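Local coordinates for formate oxidase (Aspergillus oryzae, PDB 5ZU3), which is an FAD-dependent enzyme of the GMC oxidoreductase family, carrying 8-formyl-FAD and probably oxidising formate, at residues Val316-Gly321 with Leu480-Tyr485. The protein carries 1 engineered substitution. Sequence-based numbering, arbitrary orientation.
Sequences VKDGFG and LVESEY
V316 and V481 face each other as an antiparallel, non-hydrogen-bonded pair, their CA atoms 4.5 Å apart, where strand 308-316 runs alongside strand 481-485, well away from the FAD-binding residues. The site illustrates how two antiparallel strands of a large mixed sheet part: one leaves the pairing by a type II beta turn, K317 to F320, while its partner carries a classic beta bulge just past V481, E482 and S483 both facing R315. The carbonyl oxygen of L480 is approached twice in succession, first by V316 CA in a CA-H...O contact of 3.2 Å from L480 O, then by K317 N in a 2.9 Å hydrogen bond to L480 O. The donor of that bond lies in the carbonyl plane, and the N-H...O angle is 154°. K317 sends its extended chain across that of E482 at about a right angle, and its end leads away, leaving K317 NZ 6.1 Å from E482 OE2. With CG anti to the carbonyl carbon (chi1 -68°) and the chain extended beyond, E482 carries its carboxylate alongside the backbone, OE2 3.6 Å from K317 CA, while OE1 is held in a salt bridge by R315. D318 brings a like charge nearby, D318 OD1 4.2 Å from E482 OE2, a proximity that R315 probably eases. G319 takes the left-handed backbone angles of the turn, and its N donates a hydrogen bond to D415 OD2. F320 N hydrogen-bonds to K317 O, closing the turn, and F320 offers one face of its ring to L480, whose side chain crosses it at about a right angle; helix 167-179 touches both side chains. One methyl of L480, CD1, reaches F320 CD1 at 3.6 Å; the other, CD2, sits 3.6 Å from the ring centroid of F320, only 9° off the normal, a CH-pi contact.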
loop_
_atom_site.group_PDB
_atom_site.type_symbol
_atom_site.label_atom_id
_atom_site.label_comp_id
_atom_site.label_asym_id
_atom_site.label_seq_id
_atom_site.Cartn_x
_atom_site.Cartn_y
_atom_site.Cartn_z
ATOM N N VAL A 316 24.429 1.402 13.876
ATOM C CA VAL A 316 24.257 2.070 15.159
ATOM C C VAL A 316 24.908 1.215 16.234
ATOM O O VAL A 316 25.220 0.046 16.017
ATOM C CB VAL A 316 22.778 2.336 15.482
ATOM C CG1 VAL A 316 22.202 3.388 14.538
ATOM C CG2 VAL A 316 21.988 1.055 15.377
ATOM N N LYS A 317 25.159 1.837 17.391
ATOM C CA LYS A 317 25.746 1.154 18.545
ATOM C C LYS A 317 25.014 -0.150 18.851
ATOM O O LYS A 317 23.805 -0.274 18.632
ATOM C CB LYS A 317 25.713 2.083 19.750
ATOM C CG LYS A 317 26.709 3.238 19.613
ATOM C CD LYS A 317 27.002 3.956 20.938
ATOM C CE LYS A 317 28.153 4.953 20.763
ATOM N NZ LYS A 317 28.791 5.358 22.047
ATOM N N ASP A 318 25.756 -1.138 19.361
ATOM C CA ASP A 318 25.148 -2.428 19.677
ATOM C C ASP A 318 23.946 -2.249 20.604
ATOM O O ASP A 318 23.964 -1.423 21.523
ATOM C CB ASP A 318 26.177 -3.349 20.339
ATOM C CG ASP A 318 27.338 -3.698 19.416
ATOM O OD1 ASP A 318 27.849 -2.779 18.734
ATOM O OD2 ASP A 318 27.760 -4.878 19.395
ATOM N N GLY A 319 22.916 -3.062 20.386
ATOM C CA GLY A 319 21.709 -2.971 21.171
ATOM C C GLY A 319 20.743 -1.869 20.779
ATOM O O GLY A 319 19.703 -1.720 21.435
ATOM N N PHE A 320 21.036 -1.085 19.743
ATOM C CA PHE A 320 20.091 -0.079 19.271
ATOM C C PHE A 320 19.465 -0.432 17.928
ATOM O O PHE A 320 18.901 0.443 17.268
ATOM C CB PHE A 320 20.755 1.305 19.241
ATOM C CG PHE A 320 20.998 1.865 20.617
ATOM C CD1 PHE A 320 20.027 2.628 21.241
ATOM C CD2 PHE A 320 22.163 1.563 21.311
ATOM C CE1 PHE A 320 20.229 3.133 22.517
ATOM C CE2 PHE A 320 22.370 2.062 22.587
ATOM C CZ PHE A 320 21.395 2.837 23.194
ATOM N N GLY A 321 19.595 -1.690 17.499
ATOM C CA GLY A 321 18.817 -2.263 16.419
ATOM C C GLY A 321 18.639 -3.731 16.731
ATOM O O GLY A 321 19.259 -4.264 17.654
ATOM N N LEU A 480 24.470 7.694 18.822
ATOM C CA LEU A 480 24.262 6.280 18.520
ATOM C C LEU A 480 24.813 5.857 17.165
ATOM O O LEU A 480 25.011 4.656 16.935
ATOM C CB LEU A 480 22.769 5.945 18.579
ATOM C CG LEU A 480 22.031 6.253 19.887
ATOM C CD1 LEU A 480 20.595 5.839 19.749
ATOM C CD2 LEU A 480 22.664 5.530 21.067
ATOM N N VAL A 481 25.080 6.800 16.272
ATOM C CA VAL A 481 25.426 6.455 14.902
ATOM C C VAL A 481 26.911 6.111 14.816
ATOM O O VAL A 481 27.770 6.937 15.142
ATOM C CB VAL A 481 25.065 7.597 13.946
ATOM C CG1 VAL A 481 25.605 7.301 12.547
ATOM C CG2 VAL A 481 23.567 7.776 13.918
ATOM N N GLU A 482 27.209 4.881 14.384
ATOM C CA GLU A 482 28.570 4.423 14.132
ATOM C C GLU A 482 29.026 4.691 12.695
ATOM O O GLU A 482 30.124 5.207 12.506
ATOM C CB GLU A 482 28.710 2.937 14.483
ATOM C CG GLU A 482 28.592 2.688 15.988
ATOM C CD GLU A 482 29.034 1.281 16.423
ATOM O OE1 GLU A 482 29.193 0.390 15.544
ATOM O OE2 GLU A 482 29.227 1.083 17.650
ATOM N N SER A 483 28.253 4.295 11.668
ATOM C CA SER A 483 28.696 4.552 10.295
ATOM C C SER A 483 27.527 4.500 9.303
ATOM O O SER A 483 26.409 4.096 9.631
ATOM C CB SER A 483 29.771 3.560 9.865
ATOM O OG SER A 483 29.224 2.270 9.916
ATOM N N GLU A 484 27.812 4.919 8.072
ATOM C CA GLU A 484 26.857 4.858 6.974
ATOM C C GLU A 484 27.090 3.589 6.156
ATOM O O GLU A 484 28.229 3.186 5.925
ATOM C CB GLU A 484 26.989 6.089 6.068
ATOM C CG GLU A 484 26.642 7.440 6.715
ATOM C CD GLU A 484 26.761 8.611 5.715
ATOM O OE1 GLU A 484 25.938 8.684 4.757
ATOM O OE2 GLU A 484 27.698 9.440 5.872
ATOM N N TYR A 485 26.009 2.972 5.694
ATOM C CA TYR A 485 26.164 1.778 4.883
ATOM C C TYR A 485 25.437 1.965 3.559
ATOM O O TYR A 485 24.335 2.517 3.533
ATOM C CB TYR A 485 25.621 0.555 5.622
ATOM C CG TYR A 485 25.705 -0.751 4.851
ATOM C CD1 TYR A 485 26.815 -1.574 4.950
ATOM C CD2 TYR A 485 24.654 -1.171 4.041
ATOM C CE1 TYR A 485 26.879 -2.761 4.267
ATOM C CE2 TYR A 485 24.713 -2.351 3.354
ATOM C CZ TYR A 485 25.826 -3.151 3.470
ATOM O OH TYR A 485 25.879 -4.351 2.780
#